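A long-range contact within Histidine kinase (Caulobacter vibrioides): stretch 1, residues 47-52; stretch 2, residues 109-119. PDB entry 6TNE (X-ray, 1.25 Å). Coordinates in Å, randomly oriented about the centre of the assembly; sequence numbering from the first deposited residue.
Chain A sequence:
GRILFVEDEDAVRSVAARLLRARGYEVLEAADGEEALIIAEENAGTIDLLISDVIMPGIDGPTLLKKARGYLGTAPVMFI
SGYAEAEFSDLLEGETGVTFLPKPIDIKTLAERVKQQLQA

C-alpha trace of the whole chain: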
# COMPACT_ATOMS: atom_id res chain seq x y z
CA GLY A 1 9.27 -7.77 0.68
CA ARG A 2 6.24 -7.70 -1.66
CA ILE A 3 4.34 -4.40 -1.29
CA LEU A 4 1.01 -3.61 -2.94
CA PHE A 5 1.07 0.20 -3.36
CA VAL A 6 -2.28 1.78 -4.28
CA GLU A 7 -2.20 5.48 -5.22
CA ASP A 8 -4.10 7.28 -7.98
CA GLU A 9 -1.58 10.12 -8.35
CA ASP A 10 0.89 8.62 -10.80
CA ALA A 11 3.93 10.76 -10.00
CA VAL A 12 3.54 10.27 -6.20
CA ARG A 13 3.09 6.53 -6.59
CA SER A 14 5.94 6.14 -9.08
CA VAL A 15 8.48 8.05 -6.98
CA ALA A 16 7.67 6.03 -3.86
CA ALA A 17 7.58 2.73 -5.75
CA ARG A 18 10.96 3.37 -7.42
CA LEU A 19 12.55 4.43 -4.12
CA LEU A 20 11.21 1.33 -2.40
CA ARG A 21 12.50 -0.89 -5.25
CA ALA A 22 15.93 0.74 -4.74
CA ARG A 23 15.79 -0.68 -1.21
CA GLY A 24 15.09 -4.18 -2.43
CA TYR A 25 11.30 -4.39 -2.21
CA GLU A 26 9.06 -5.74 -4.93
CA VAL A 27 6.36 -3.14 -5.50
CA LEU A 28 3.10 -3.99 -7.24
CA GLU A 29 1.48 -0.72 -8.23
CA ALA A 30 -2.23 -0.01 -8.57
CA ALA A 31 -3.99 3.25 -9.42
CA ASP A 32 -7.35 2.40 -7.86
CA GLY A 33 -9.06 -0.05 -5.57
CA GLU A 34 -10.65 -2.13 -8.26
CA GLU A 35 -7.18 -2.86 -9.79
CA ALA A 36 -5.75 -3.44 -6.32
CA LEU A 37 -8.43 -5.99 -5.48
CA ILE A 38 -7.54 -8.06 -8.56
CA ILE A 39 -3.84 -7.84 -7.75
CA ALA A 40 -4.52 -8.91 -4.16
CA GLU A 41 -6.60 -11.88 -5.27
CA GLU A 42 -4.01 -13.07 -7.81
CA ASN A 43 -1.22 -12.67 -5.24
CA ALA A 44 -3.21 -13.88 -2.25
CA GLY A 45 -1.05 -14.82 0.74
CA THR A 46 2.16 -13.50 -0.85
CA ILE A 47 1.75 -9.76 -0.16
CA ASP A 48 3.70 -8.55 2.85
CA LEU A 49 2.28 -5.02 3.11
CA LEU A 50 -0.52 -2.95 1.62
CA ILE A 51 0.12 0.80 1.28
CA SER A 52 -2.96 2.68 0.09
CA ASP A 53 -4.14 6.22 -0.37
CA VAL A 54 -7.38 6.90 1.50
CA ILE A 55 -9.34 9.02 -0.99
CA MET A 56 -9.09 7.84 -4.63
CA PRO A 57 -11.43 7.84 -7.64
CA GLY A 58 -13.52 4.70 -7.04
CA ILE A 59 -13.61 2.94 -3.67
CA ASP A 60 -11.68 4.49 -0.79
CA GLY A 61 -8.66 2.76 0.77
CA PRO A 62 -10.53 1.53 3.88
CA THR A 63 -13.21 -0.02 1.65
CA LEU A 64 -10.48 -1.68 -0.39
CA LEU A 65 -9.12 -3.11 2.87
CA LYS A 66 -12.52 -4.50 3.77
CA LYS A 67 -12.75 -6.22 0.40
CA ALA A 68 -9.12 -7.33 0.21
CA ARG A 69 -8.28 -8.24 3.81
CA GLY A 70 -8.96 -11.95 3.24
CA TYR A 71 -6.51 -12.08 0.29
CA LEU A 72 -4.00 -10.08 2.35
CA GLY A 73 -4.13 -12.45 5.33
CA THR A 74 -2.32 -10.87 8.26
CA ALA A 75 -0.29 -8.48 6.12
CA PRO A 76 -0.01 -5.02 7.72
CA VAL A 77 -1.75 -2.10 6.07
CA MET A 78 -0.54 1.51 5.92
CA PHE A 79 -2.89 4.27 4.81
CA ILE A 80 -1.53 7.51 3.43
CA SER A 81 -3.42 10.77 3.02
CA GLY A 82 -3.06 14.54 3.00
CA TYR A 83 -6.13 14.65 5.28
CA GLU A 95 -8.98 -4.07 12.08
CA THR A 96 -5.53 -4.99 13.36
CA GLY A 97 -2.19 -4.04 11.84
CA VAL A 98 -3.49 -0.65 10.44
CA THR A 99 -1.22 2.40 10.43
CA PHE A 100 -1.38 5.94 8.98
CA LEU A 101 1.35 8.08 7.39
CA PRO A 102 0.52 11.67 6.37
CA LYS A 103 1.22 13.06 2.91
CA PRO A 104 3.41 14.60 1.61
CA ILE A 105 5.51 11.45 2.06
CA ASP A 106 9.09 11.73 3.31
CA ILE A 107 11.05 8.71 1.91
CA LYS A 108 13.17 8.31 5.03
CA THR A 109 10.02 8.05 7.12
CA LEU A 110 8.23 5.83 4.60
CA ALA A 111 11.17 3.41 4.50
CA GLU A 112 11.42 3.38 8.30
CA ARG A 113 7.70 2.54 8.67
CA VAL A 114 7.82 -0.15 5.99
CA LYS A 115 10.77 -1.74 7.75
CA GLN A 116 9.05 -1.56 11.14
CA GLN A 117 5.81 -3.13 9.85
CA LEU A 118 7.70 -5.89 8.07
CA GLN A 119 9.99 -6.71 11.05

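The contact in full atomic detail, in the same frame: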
# COMPACT_ATOMS: atom_id res chain seq x y z
N ILE A 47 1.51 -11.19 -0.37
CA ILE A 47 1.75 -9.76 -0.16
C ILE A 47 2.12 -9.53 1.30
O ILE A 47 1.46 -10.05 2.21
CB ILE A 47 0.53 -8.94 -0.56
CG1 ILE A 47 0.39 -9.06 -2.07
CG2 ILE A 47 0.68 -7.48 -0.13
CD1 ILE A 47 -0.94 -8.74 -2.59
N ASP A 48 3.21 -8.81 1.51
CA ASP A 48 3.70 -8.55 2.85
C ASP A 48 3.19 -7.26 3.45
O ASP A 48 3.28 -7.09 4.65
CB ASP A 48 5.22 -8.58 2.81
CG ASP A 48 5.75 -9.93 2.39
OD1 ASP A 48 5.39 -10.93 3.06
OD2 ASP A 48 6.48 -10.03 1.38
N LEU A 49 2.70 -6.32 2.64
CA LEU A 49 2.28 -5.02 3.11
C LEU A 49 1.39 -4.40 2.06
O LEU A 49 1.74 -4.43 0.87
CB LEU A 49 3.51 -4.11 3.33
CG LEU A 49 3.26 -2.65 3.72
CD1 LEU A 49 2.59 -2.49 5.08
CD2 LEU A 49 4.55 -1.86 3.70
N LEU A 50 0.28 -3.80 2.47
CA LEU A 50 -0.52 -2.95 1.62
C LEU A 50 -0.26 -1.50 2.03
O LEU A 50 -0.38 -1.19 3.21
CB LEU A 50 -2.01 -3.24 1.84
CG LEU A 50 -3.00 -2.29 1.15
CD1 LEU A 50 -2.85 -2.30 -0.34
CD2 LEU A 50 -4.41 -2.58 1.58
N ILE A 51 0.06 -0.64 1.07
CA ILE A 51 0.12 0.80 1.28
C ILE A 51 -0.94 1.38 0.38
O ILE A 51 -0.95 1.09 -0.82
CB ILE A 51 1.48 1.39 0.91
CG1 ILE A 51 2.60 0.75 1.74
CG2 ILE A 51 1.44 2.91 1.15
CD1 ILE A 51 4.00 1.22 1.33
N SER A 52 -1.89 2.15 0.93
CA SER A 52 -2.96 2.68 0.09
C SER A 52 -3.27 4.11 0.46
O SER A 52 -3.37 4.46 1.64
CB SER A 52 -4.23 1.86 0.27
OG SER A 52 -5.26 2.29 -0.61
N THR A 109 11.05 8.50 6.21
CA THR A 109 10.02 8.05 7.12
C THR A 109 9.25 6.88 6.52
O THR A 109 8.96 5.91 7.23
CB THR A 109 9.07 9.20 7.45
OG1 THR A 109 9.85 10.29 7.96
CG2 THR A 109 8.06 8.74 8.51
N LEU A 110 8.93 6.95 5.22
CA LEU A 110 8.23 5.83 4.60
C LEU A 110 9.04 4.54 4.75
O LEU A 110 8.50 3.48 5.14
CB LEU A 110 7.99 6.11 3.11
CG LEU A 110 7.34 4.98 2.30
CD1 LEU A 110 5.93 4.74 2.79
CD2 LEU A 110 7.40 5.32 0.81
N ALA A 111 10.33 4.60 4.41
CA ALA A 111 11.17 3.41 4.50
C ALA A 111 11.27 2.89 5.93
O ALA A 111 11.24 1.67 6.17
CB ALA A 111 12.55 3.71 3.91
N GLU A 112 11.39 3.79 6.90
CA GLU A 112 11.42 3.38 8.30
C GLU A 112 10.14 2.64 8.69
O GLU A 112 10.19 1.61 9.36
CB GLU A 112 11.57 4.64 9.13
CG GLU A 112 11.56 4.51 10.60
CD GLU A 112 12.00 5.83 11.25
OE1 GLU A 112 12.37 5.81 12.44
OE2 GLU A 112 11.97 6.87 10.56
N ARG A 113 8.97 3.19 8.32
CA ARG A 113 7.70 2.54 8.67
C ARG A 113 7.51 1.22 7.95
O ARG A 113 7.00 0.26 8.53
CB ARG A 113 6.52 3.46 8.35
CG ARG A 113 6.59 4.80 9.01
CD ARG A 113 6.41 4.77 10.52
NE ARG A 113 5.99 6.12 10.90
CZ ARG A 113 4.74 6.55 10.76
NH1 ARG A 113 3.79 5.73 10.29
NH2 ARG A 113 4.44 7.80 11.08
N VAL A 114 7.93 1.13 6.69
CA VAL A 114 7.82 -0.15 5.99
C VAL A 114 8.66 -1.19 6.71
O VAL A 114 8.22 -2.32 6.97
CB VAL A 114 8.27 0.01 4.53
CG1 VAL A 114 8.48 -1.33 3.87
CG2 VAL A 114 7.26 0.83 3.74
N LYS A 115 9.89 -0.81 7.04
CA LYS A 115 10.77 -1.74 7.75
C LYS A 115 10.18 -2.17 9.09
O LYS A 115 10.21 -3.36 9.44
CB LYS A 115 12.11 -1.03 7.98
CG LYS A 115 13.21 -1.96 8.47
CD LYS A 115 14.59 -1.31 8.29
CE LYS A 115 15.06 -0.66 9.56
NZ LYS A 115 15.57 -1.68 10.54
N GLN A 116 9.64 -1.23 9.85
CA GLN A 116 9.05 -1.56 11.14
C GLN A 116 7.89 -2.54 10.99
O GLN A 116 7.82 -3.55 11.70
CB GLN A 116 8.58 -0.26 11.80
CG GLN A 116 8.43 -0.32 13.27
CD GLN A 116 7.08 -0.82 13.66
OE1 GLN A 116 6.06 -0.34 13.14
NE2 GLN A 116 7.04 -1.80 14.56
N GLN A 117 6.97 -2.26 10.06
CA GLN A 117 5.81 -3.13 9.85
C GLN A 117 6.21 -4.50 9.37
O GLN A 117 5.56 -5.49 9.73
CB GLN A 117 4.80 -2.50 8.89
CG GLN A 117 4.12 -1.29 9.49
CD GLN A 117 3.55 -0.42 8.43
OE1 GLN A 117 4.26 0.07 7.55
NE2 GLN A 117 2.25 -0.17 8.51
N LEU A 118 7.28 -4.60 8.57
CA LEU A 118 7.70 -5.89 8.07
C LEU A 118 8.51 -6.69 9.08
O LEU A 118 8.58 -7.92 8.96
CB LEU A 118 8.46 -5.75 6.76
CG LEU A 118 7.61 -5.24 5.60
CD1 LEU A 118 8.52 -4.88 4.44
CD2 LEU A 118 6.62 -6.31 5.19
N GLN A 119 9.11 -6.04 10.08
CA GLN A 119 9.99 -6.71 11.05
C GLN A 119 9.25 -6.88 12.37
O GLN A 119 8.13 -6.39 12.54
CB GLN A 119 11.25 -5.86 11.29
CG GLN A 119 12.28 -5.88 10.14
CD GLN A 119 13.57 -5.11 10.45
OE1 GLN A 119 13.79 -4.67 11.59
NE2 GLN A 119 14.44 -4.97 9.44

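This is a small, almost wholly apolar contact in which a helix packs against one side of a β-strand, held by van der Waals contact with no hydrogen bond between the stretches. The strand (Leu49 to Ser52) and the helix (Thr109 to Leu118) run roughly antiparallel, at 146° between their N-to-C directions, and their axes come no closer than 10.2 Å, a spacing that leaves room for a layer of side chains.

Alternation along the strand selects who takes part. Leu49 and Ile51 direct their CA-to-CB bonds toward the helix, whereas Leu50 and Ser52 stay out of reach. On the helix, Leu110, Val114 and Leu118 recur every four residues, close to one turn, and so form a continuous apolar stripe.

Val114 lies at the centre: its CG2 is 3.8 Å from Leu49 CD2 and 4.1 Å from Ile51 CD1. One turn earlier, Leu110 CD1 approaches Ile51 CD1 at 4.3 Å. One turn later, Leu118 CD2 lies 4.2 Å from Leu49 CB and 3.6 Å from Asp48 CB. Branched aliphatic residues suit the buried positions of Leu49, Ile51, Leu110 and Val114, filling space without polar groups that need partners; Leu118, partly exposed, extends the same apolar surface to the margin. There, Asp48 offers its methylene to Leu118, while its carboxylate OD2 is hydrogen-bonded elsewhere in the structure.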